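Local coordinates for protein adenylosuccinate lyase (Francisella tularensis subsp. tularensis SCHU S4, PDB 4EEI) that probably cleaves adenylosuccinate to AMP and fumarate, and SAICAR to AICAR and fumarate, in de novo purine biosynthesis, at residues Ala128-Lys132 and Ile422-Phe426; Glu146-Gln152 and Tyr418-Ile422; Leu155-Val159 and Val425-Val430. All blocks are in the same frame, centred on the assembly; numbering follows the deposited sequence.

How the interactions relate
All three contacts join residues 418-430, near the C-terminus, to the 128-159 region, where helix 94-131 gives way to the hairpin of strands 135-140 and 143-149 and then to helix 151-173. The first segments follow the order 1, 2, 3, the second 2 (loop before helix 422-429), 1 (its start), 3 (its later part), so interactions 2 and 3 cross along the chain. The centres of 1 and 2, and of 1 and 3, are about 8 Å apart, those of 2 and 3 about 13 Å. Ile422 is shared by 1 and 2, Val425 and Phe426 by 1 and 3. Helix 422-429 thus packs against both helices at the interface with the second subunit, which all three contacts touch.

Interaction 1 (Ala128-Lys132 and Ile422-Phe426); sequences AEETK and IDHVF. With EDO (1,2-ethanediol), chain X.
Ala128-Lys132 lies at the C-terminal end of helix 94-131; Ile422-Phe426 are fully helical, with a backbone hydrogen bond from Phe426 N to Ile422 O of 3.1 Å. The nearest CA atoms pair Lys132 with Ile422 at 7.8 Å and Glu129 with Phe426 at 8.6 Å, and the contact buries 282 Å². Lys132, almost fully extended (t, t, t, then m at chi4), reaches across the gap. Its NZ forms a salt bridge with OD1 of Asp423 at 2.7 Å, the Asp423 side chain (chi1 m) turning back although its CA-to-CB bond points away. NZ of Lys132 also donates to O2 of an ethanediol at 2.9 Å, probably a molecule from the crystallisation liquor. The aliphatic part of the lysine covers one face of Phe426: Lys132 CD lies 3.5 Å from the ring centroid, 3° off the normal, a CH-pi contact. Phe426, with chi1 near -91°, points toward the other segment; its ring edge meets Ala128 O, 3.5 Å from Phe426 CZ, and Glu129 OE2, 3.7 Å from Phe426 CD2. Ala128 CB adds an apolar contact to Phe426 CE2 at 3.9 Å. Glu129 forms a salt bridge with Arg433, beyond helix 422-429. The contact joins the end of helix 94-131 to the first turn of helix 422-429, while helix 151-173 meets both partners, Phe154 touching Ala128 and Leu155 touching Phe426.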
loop_
_atom_site.group_PDB
_atom_site.type_symbol
_atom_site.label_atom_id
_atom_site.label_comp_id
_atom_site.label_asym_id
_atom_site.label_seq_id
_atom_site.Cartn_x
_atom_site.Cartn_y
_atom_site.Cartn_z
ATOM N N ALA B 128 25.894 -19.742 7.532
ATOM C CA ALA B 128 25.719 -20.815 6.551
ATOM C C ALA B 128 26.905 -21.782 6.499
ATOM O O ALA B 128 26.710 -23.000 6.430
ATOM C CB ALA B 128 25.430 -20.239 5.166
ATOM N N GLU B 129 28.133 -21.267 6.524
ATOM C CA GLU B 129 29.294 -22.151 6.482
ATOM C C GLU B 129 29.388 -22.971 7.767
ATOM O O GLU B 129 29.753 -24.144 7.751
ATOM C CB GLU B 129 30.592 -21.356 6.273
ATOM C CG GLU B 129 30.655 -20.569 4.947
ATOM C CD GLU B 129 31.001 -21.441 3.739
ATOM O OE1 GLU B 129 31.156 -22.667 3.904
ATOM O OE2 GLU B 129 31.121 -20.899 2.618
ATOM N N GLU B 130 29.038 -22.343 8.882
ATOM C CA GLU B 130 29.143 -22.975 10.195
ATOM C C GLU B 130 28.148 -24.133 10.329
ATOM O O GLU B 130 28.423 -25.123 11.002
ATOM C CB GLU B 130 28.892 -21.891 11.249
ATOM C CG GLU B 130 28.658 -22.329 12.669
ATOM C CD GLU B 130 28.396 -21.125 13.578
ATOM O OE1 GLU B 130 27.398 -21.147 14.329
ATOM O OE2 GLU B 130 29.186 -20.157 13.523
ATOM N N THR B 131 27.006 -24.012 9.657
ATOM C CA THR B 131 25.926 -24.996 9.770
ATOM C C THR B 131 25.690 -25.809 8.487
ATOM O O THR B 131 24.720 -26.565 8.401
ATOM C CB THR B 131 24.599 -24.313 10.155
ATOM O OG1 THR B 131 24.237 -23.359 9.146
ATOM C CG2 THR B 131 24.733 -23.610 11.502
ATOM N N LYS B 132 26.578 -25.660 7.508
ATOM C CA LYS B 132 26.444 -26.342 6.212
ATOM C C LYS B 132 26.349 -27.870 6.373
ATOM O O LYS B 132 25.648 -28.548 5.614
ATOM C CB LYS B 132 27.637 -25.964 5.321
ATOM C CG LYS B 132 27.787 -26.742 4.007
ATOM C CD LYS B 132 28.877 -26.096 3.133
ATOM C CE LYS B 132 29.130 -26.840 1.817
ATOM N NZ LYS B 132 29.900 -28.092 2.039
ATOM N N ILE B 422 25.390 -30.139 -1.935
ATOM C CA ILE B 422 25.487 -28.920 -1.129
ATOM C C ILE B 422 26.748 -28.100 -1.458
ATOM O O ILE B 422 26.711 -26.872 -1.412
ATOM C CB ILE B 422 25.379 -29.223 0.387
ATOM C CG1 ILE B 422 25.068 -27.948 1.176
ATOM C CG2 ILE B 422 26.643 -29.867 0.898
ATOM C CD1 ILE B 422 23.794 -27.263 0.720
ATOM N N ASP B 423 27.839 -28.776 -1.827
ATOM C CA ASP B 423 29.072 -28.082 -2.209
ATOM C C ASP B 423 28.842 -27.198 -3.438
ATOM O O ASP B 423 29.291 -26.051 -3.491
ATOM C CB ASP B 423 30.195 -29.081 -2.515
ATOM C CG ASP B 423 30.753 -29.749 -1.269
ATOM O OD1 ASP B 423 30.166 -29.589 -0.179
ATOM O OD2 ASP B 423 31.782 -30.443 -1.388
ATOM N N HIS B 424 28.136 -27.739 -4.425
ATOM C CA HIS B 424 27.862 -27.012 -5.660
ATOM C C HIS B 424 26.993 -25.780 -5.425
ATOM O O HIS B 424 27.184 -24.742 -6.065
ATOM C CB HIS B 424 27.171 -27.928 -6.668
ATOM C CG HIS B 424 28.057 -28.999 -7.222
ATOM N ND1 HIS B 424 27.752 -30.341 -7.118
ATOM C CD2 HIS B 424 29.227 -28.929 -7.895
ATOM C CE1 HIS B 424 28.706 -31.050 -7.696
ATOM N NE2 HIS B 424 29.612 -30.219 -8.177
ATOM N N VAL B 425 26.021 -25.910 -4.531
ATOM C CA VAL B 425 25.105 -24.815 -4.235
ATOM C C VAL B 425 25.862 -23.668 -3.573
ATOM O O VAL B 425 25.677 -22.503 -3.932
ATOM C CB VAL B 425 23.952 -25.290 -3.332
ATOM C CG1 VAL B 425 23.057 -24.118 -2.925
ATOM C CG2 VAL B 425 23.132 -26.361 -4.049
ATOM N N PHE B 426 26.714 -24.001 -2.607
ATOM C CA PHE B 426 27.537 -22.996 -1.945
ATOM C C PHE B 426 28.486 -22.329 -2.944
ATOM O O PHE B 426 28.585 -21.103 -2.982
ATOM C CB PHE B 426 28.320 -23.620 -0.785
ATOM C CG PHE B 426 27.600 -23.560 0.534
ATOM C CD1 PHE B 426 26.489 -24.370 0.775
ATOM C CD2 PHE B 426 28.014 -22.676 1.521
ATOM C CE1 PHE B 426 25.804 -24.304 1.990
ATOM C CE2 PHE B 426 27.345 -22.608 2.750
ATOM C CZ PHE B 426 26.235 -23.424 2.981
HETATM C C1 EDO X . 30.169 -30.085 4.708
HETATM O O1 EDO X . 29.975 -29.603 6.039
HETATM C C2 EDO X . 28.859 -30.664 4.192
HETATM O O2 EDO X . 28.955 -30.737 2.772
#

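Interaction 2 (Glu146-Gln152 and Tyr418-Ile422); sequences EPMSFGQ and YLKEI
Tyr418, in the m rotamer with chi2 near -82°, lays its ring against Pro147: Pro147 CD sits 3.8 Å from the ring centroid and 7° off the normal, a CH-pi contact over the face. Glu146, with chi1 m and chi2 t, brings OE1 to the ring edge, 3.7 Å from Tyr418 CE1, and its OE2 accepts from water 1 at 2.8 Å; the same water accepts from Tyr418 OH at 2.7 Å. Glu146 OE1 is itself hydrogen-bonded to Asn186 of the second subunit. The backbones come closest at Met148 and Tyr418, whose CA atoms are 5.7 Å apart. Residues 146-149 are extended and end strand 143-149 of a two-stranded antiparallel hairpin, before the chain turns into helix 151-173. Opposite them, 418-422 passes from helix 411-418 to helix 422-429 through a type I beta turn, Leu419 to Ile422, with Glu421 at the N-cap position. No direct hydrogen bond joins the segments; water 2 accepts from Ser149 N at 2.9 Å and donates weakly to Tyr418 O at 3.3 Å. Leu419 (chi1 -90°, chi2 p) places CD1 3.6 Å from Met148 C. Ile422, chi1 t and chi2 p, brings CD1 to 3.6 Å from Ser149 CB and 3.2 Å from Gln152 OE1. Gln152 is extended through chi1 and chi2, both t, and its NE2 donates to Gly185 O of the second subunit.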
loop_
_atom_site.group_PDB
_atom_site.type_symbol
_atom_site.label_atom_id
_atom_site.label_comp_id
_atom_site.label_asym_id
_atom_site.label_seq_id
_atom_site.Cartn_x
_atom_site.Cartn_y
_atom_site.Cartn_z
ATOM N N GLU B 146 11.602 -33.419 2.980
ATOM C CA GLU B 146 12.848 -34.160 2.865
ATOM C C GLU B 146 13.954 -33.449 3.630
ATOM O O GLU B 146 13.912 -32.232 3.809
ATOM C CB GLU B 146 13.251 -34.309 1.398
ATOM C CG GLU B 146 12.340 -35.211 0.582
ATOM C CD GLU B 146 12.824 -35.388 -0.844
ATOM O OE1 GLU B 146 13.799 -34.713 -1.233
ATOM O OE2 GLU B 146 12.229 -36.204 -1.578
ATOM N N PRO B 147 14.946 -34.208 4.077
ATOM C CA PRO B 147 16.118 -33.618 4.730
ATOM C C PRO B 147 16.867 -32.685 3.786
ATOM O O PRO B 147 16.765 -32.831 2.570
ATOM C CB PRO B 147 16.983 -34.837 5.065
ATOM C CG PRO B 147 16.032 -35.984 5.105
ATOM C CD PRO B 147 15.010 -35.678 4.053
ATOM N N MET B 148 17.607 -31.738 4.350
ATOM C CA MET B 148 18.367 -30.778 3.558
ATOM C C MET B 148 19.466 -30.251 4.461
ATOM O O MET B 148 19.503 -30.575 5.646
ATOM C CB MET B 148 17.472 -29.614 3.148
ATOM C CG MET B 148 16.971 -28.831 4.358
ATOM S SD MET B 148 15.816 -27.520 3.927
ATOM C CE MET B 148 16.891 -26.401 3.006
ATOM N N SER B 149 20.349 -29.419 3.923
ATOM C CA SER B 149 21.368 -28.784 4.752
ATOM C C SER B 149 20.758 -27.605 5.514
ATOM O O SER B 149 20.094 -26.761 4.922
ATOM C CB SER B 149 22.514 -28.281 3.887
ATOM O OG SER B 149 23.269 -27.321 4.596
ATOM N N PHE B 150 20.983 -27.542 6.821
ATOM C CA PHE B 150 20.456 -26.438 7.630
ATOM C C PHE B 150 21.091 -25.135 7.157
ATOM O O PHE B 150 20.439 -24.082 7.117
ATOM C CB PHE B 150 20.770 -26.681 9.110
ATOM C CG PHE B 150 20.044 -25.754 10.061
ATOM C CD1 PHE B 150 20.664 -24.618 10.555
ATOM C CD2 PHE B 150 18.746 -26.034 10.475
ATOM C CE1 PHE B 150 20.004 -23.776 11.452
ATOM C CE2 PHE B 150 18.077 -25.192 11.359
ATOM C CZ PHE B 150 18.712 -24.067 11.850
ATOM N N GLY B 151 22.361 -25.209 6.768
ATOM C CA GLY B 151 23.077 -24.033 6.298
ATOM C C GLY B 151 22.476 -23.400 5.057
ATOM O O GLY B 151 22.660 -22.206 4.798
ATOM N N GLN B 152 21.750 -24.194 4.281
ATOM C CA GLN B 152 21.120 -23.667 3.084
ATOM C C GLN B 152 20.024 -22.653 3.439
ATOM O O GLN B 152 19.673 -21.790 2.621
ATOM C CB GLN B 152 20.571 -24.815 2.242
ATOM C CG GLN B 152 20.089 -24.393 0.876
ATOM C CD GLN B 152 19.958 -25.564 -0.069
ATOM O OE1 GLN B 152 20.863 -26.395 -0.171
ATOM N NE2 GLN B 152 18.832 -25.637 -0.774
ATOM N N TYR B 418 20.935 -36.649 0.767
ATOM C CA TYR B 418 20.183 -35.409 0.729
ATOM C C TYR B 418 21.049 -34.160 0.807
ATOM O O TYR B 418 20.544 -33.043 0.689
ATOM C CB TYR B 418 19.124 -35.422 1.825
ATOM C CG TYR B 418 18.055 -36.452 1.567
ATOM C CD1 TYR B 418 17.003 -36.176 0.709
ATOM C CD2 TYR B 418 18.106 -37.705 2.165
ATOM C CE1 TYR B 418 16.021 -37.107 0.463
ATOM C CE2 TYR B 418 17.127 -38.650 1.919
ATOM C CZ TYR B 418 16.088 -38.343 1.065
ATOM O OH TYR B 418 15.103 -39.271 0.811
ATOM N N LEU B 419 22.348 -34.352 1.008
ATOM C CA LEU B 419 23.293 -33.240 0.998
ATOM C C LEU B 419 24.338 -33.431 -0.102
ATOM O O LEU B 419 25.396 -32.796 -0.084
ATOM C CB LEU B 419 23.971 -33.095 2.363
ATOM C CG LEU B 419 23.282 -32.189 3.391
ATOM C CD1 LEU B 419 21.936 -32.729 3.839
ATOM C CD2 LEU B 419 24.180 -31.975 4.589
ATOM N N LYS B 420 24.024 -34.305 -1.057
ATOM C CA LYS B 420 24.931 -34.663 -2.153
ATOM C C LYS B 420 25.478 -33.454 -2.926
ATOM O O LYS B 420 26.654 -33.421 -3.281
ATOM C CB LYS B 420 24.210 -35.605 -3.126
ATOM C CG LYS B 420 25.038 -36.068 -4.322
ATOM C CD LYS B 420 24.155 -36.789 -5.360
ATOM C CE LYS B 420 23.255 -35.810 -6.134
ATOM N NZ LYS B 420 21.898 -36.354 -6.477
ATOM N N GLU B 421 24.630 -32.464 -3.180
ATOM C CA GLU B 421 25.022 -31.341 -4.028
ATOM C C GLU B 421 25.303 -30.052 -3.256
ATOM O O GLU B 421 25.444 -28.983 -3.861
ATOM C CB GLU B 421 23.941 -31.070 -5.082
ATOM C CG GLU B 421 23.685 -32.231 -6.038
ATOM C CD GLU B 421 24.714 -32.321 -7.147
ATOM O OE1 GLU B 421 25.682 -31.538 -7.142
ATOM O OE2 GLU B 421 24.556 -33.174 -8.033
ATOM N N ILE B 422 25.390 -30.139 -1.935
ATOM C CA ILE B 422 25.487 -28.920 -1.129
ATOM C C ILE B 422 26.748 -28.100 -1.458
ATOM O O ILE B 422 26.711 -26.872 -1.412
ATOM C CB ILE B 422 25.379 -29.223 0.387
ATOM C CG1 ILE B 422 25.068 -27.948 1.176
ATOM C CG2 ILE B 422 26.643 -29.867 0.898
ATOM C CD1 ILE B 422 23.794 -27.263 0.720
HETATM O O HOH W 1 12.982 -38.776 -0.751
HETATM O O HOH W 2 20.497 -29.724 1.065
#

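Interaction 3 (Leu155-Val159 and Val425-Val430); sequences LGAYV and VFDRSV. With K (potassium ion), chain V.
Leu155 opens the contact on helix 151-173; the axes of segments 155-159 and 425-429 run nearly parallel, 15° apart in direction, with a closest approach of 11.1 Å. The nearest CA pairs are Leu155 with Phe426 at 7.6 Å and Val159 with Ser429 at 6.5 Å. With chi1 t and chi2 p, Leu155 sends CD2 over one face of Phe426, 3.8 Å from the ring centroid and 14° off the normal, a CH-pi contact; the same Leu155 CD2 lies 4.0 Å from Val425 CG1 and 3.8 Å from Ser429 OG. One turn on, Tyr158 (chi1 t) puts CE2 3.8 Å from Val430 CG2 and its ring edge against the backbone, with Tyr158 CE2 3.6 Å from Ser429 O. Val159, chi1 m, completes the face by setting CG1 3.6 Å from Ser429 CB. Ser429, in the m rotamer, faces this apolar surface with its hydroxyl bonded back within its own helix, OG donating to Val425 O at 2.7 Å. Val430 then leaves helical phi/psi at -120/117°. Leu125 of helix 94-131 touches Leu155, Tyr158 and Val430, and Val209 of the second subunit packs on Leu155, Val159 and Ser429. Where helix 422-429 ends, away from the AMP pocket, carbonyl oxygens form a potassium site: Asp427 O at 2.5 Å and Val430 O at 2.3 Å bind K with water 3 at 2.7 Å, and the carbonyls of Lys431 and Arg433 complete it.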
loop_
_atom_site.group_PDB
_atom_site.type_symbol
_atom_site.label_atom_id
_atom_site.label_comp_id
_atom_site.label_asym_id
_atom_site.label_seq_id
_atom_site.Cartn_x
_atom_site.Cartn_y
_atom_site.Cartn_z
ATOM N N LEU B 155 22.043 -19.607 3.710
ATOM C CA LEU B 155 22.618 -19.268 2.416
ATOM C C LEU B 155 21.547 -18.676 1.506
ATOM O O LEU B 155 21.826 -17.799 0.685
ATOM C CB LEU B 155 23.269 -20.496 1.761
ATOM C CG LEU B 155 24.059 -20.192 0.482
ATOM C CD1 LEU B 155 25.355 -19.418 0.799
ATOM C CD2 LEU B 155 24.381 -21.475 -0.294
ATOM N N GLY B 156 20.311 -19.147 1.659
ATOM C CA GLY B 156 19.200 -18.617 0.886
ATOM C C GLY B 156 18.902 -17.165 1.211
ATOM O O GLY B 156 18.502 -16.376 0.337
ATOM N N ALA B 157 19.073 -16.807 2.476
ATOM C CA ALA B 157 18.921 -15.419 2.876
ATOM C C ALA B 157 20.122 -14.632 2.358
ATOM O O ALA B 157 19.973 -13.512 1.870
ATOM C CB ALA B 157 18.821 -15.312 4.368
ATOM N N TYR B 158 21.313 -15.217 2.480
ATOM C CA TYR B 158 22.529 -14.566 1.979
ATOM C C TYR B 158 22.397 -14.119 0.530
ATOM O O TYR B 158 22.629 -12.948 0.213
ATOM C CB TYR B 158 23.739 -15.493 2.134
ATOM C CG TYR B 158 24.984 -15.040 1.397
ATOM C CD1 TYR B 158 25.811 -14.058 1.924
ATOM C CD2 TYR B 158 25.333 -15.606 0.179
ATOM C CE1 TYR B 158 26.951 -13.650 1.257
ATOM C CE2 TYR B 158 26.470 -15.203 -0.496
ATOM C CZ TYR B 158 27.274 -14.230 0.052
ATOM O OH TYR B 158 28.405 -13.830 -0.622
ATOM N N VAL B 159 22.031 -15.041 -0.359
ATOM C CA VAL B 159 21.959 -14.694 -1.772
ATOM C C VAL B 159 20.894 -13.632 -2.042
ATOM O O VAL B 159 21.061 -12.798 -2.931
ATOM C CB VAL B 159 21.765 -15.923 -2.696
ATOM C CG1 VAL B 159 22.979 -16.839 -2.613
ATOM C CG2 VAL B 159 20.483 -16.684 -2.340
ATOM N N VAL B 425 26.021 -25.910 -4.531
ATOM C CA VAL B 425 25.105 -24.815 -4.235
ATOM C C VAL B 425 25.862 -23.668 -3.573
ATOM O O VAL B 425 25.677 -22.503 -3.932
ATOM C CB VAL B 425 23.952 -25.290 -3.332
ATOM C CG1 VAL B 425 23.057 -24.118 -2.925
ATOM C CG2 VAL B 425 23.132 -26.361 -4.049
ATOM N N PHE B 426 26.714 -24.001 -2.607
ATOM C CA PHE B 426 27.537 -22.996 -1.945
ATOM C C PHE B 426 28.486 -22.329 -2.944
ATOM O O PHE B 426 28.585 -21.103 -2.982
ATOM C CB PHE B 426 28.320 -23.620 -0.785
ATOM C CG PHE B 426 27.600 -23.560 0.534
ATOM C CD1 PHE B 426 26.489 -24.370 0.775
ATOM C CD2 PHE B 426 28.014 -22.676 1.521
ATOM C CE1 PHE B 426 25.804 -24.304 1.990
ATOM C CE2 PHE B 426 27.345 -22.608 2.750
ATOM C CZ PHE B 426 26.235 -23.424 2.981
ATOM N N ASP B 427 29.170 -23.135 -3.756
ATOM C CA ASP B 427 30.100 -22.592 -4.742
ATOM C C ASP B 427 29.451 -21.647 -5.766
ATOM O O ASP B 427 30.019 -20.612 -6.088
ATOM C CB ASP B 427 30.886 -23.707 -5.455
ATOM C CG ASP B 427 32.007 -24.290 -4.595
ATOM O OD1 ASP B 427 32.411 -23.644 -3.599
ATOM O OD2 ASP B 427 32.503 -25.393 -4.934
ATOM N N ARG B 428 28.266 -21.972 -6.278
ATOM C CA ARG B 428 27.646 -21.092 -7.263
ATOM C C ARG B 428 27.016 -19.857 -6.606
ATOM O O ARG B 428 26.703 -18.880 -7.280
ATOM C CB ARG B 428 26.581 -21.845 -8.074
ATOM C CG ARG B 428 25.329 -22.185 -7.257
ATOM C CD ARG B 428 24.342 -23.059 -8.028
ATOM N NE ARG B 428 23.125 -23.292 -7.245
ATOM C CZ ARG B 428 22.247 -24.259 -7.490
ATOM N NH1 ARG B 428 22.448 -25.107 -8.495
ATOM N NH2 ARG B 428 21.171 -24.385 -6.719
ATOM N N SER B 429 26.820 -19.912 -5.295
ATOM C CA SER B 429 26.152 -18.828 -4.572
ATOM C C SER B 429 27.121 -17.755 -4.078
ATOM O O SER B 429 26.728 -16.617 -3.804
ATOM C CB SER B 429 25.388 -19.404 -3.372
ATOM O OG SER B 429 24.276 -20.155 -3.819
ATOM N N VAL B 430 28.385 -18.127 -3.938
ATOM C CA VAL B 430 29.396 -17.209 -3.427
ATOM C C VAL B 430 30.471 -17.027 -4.489
ATOM O O VAL B 430 31.150 -17.988 -4.850
ATOM C CB VAL B 430 30.019 -17.765 -2.139
ATOM C CG1 VAL B 430 31.103 -16.821 -1.608
ATOM C CG2 VAL B 430 28.932 -17.993 -1.085
HETATM K K K V . 31.860 -19.122 -6.726
HETATM O O HOH W 3 29.697 -18.177 -8.096
#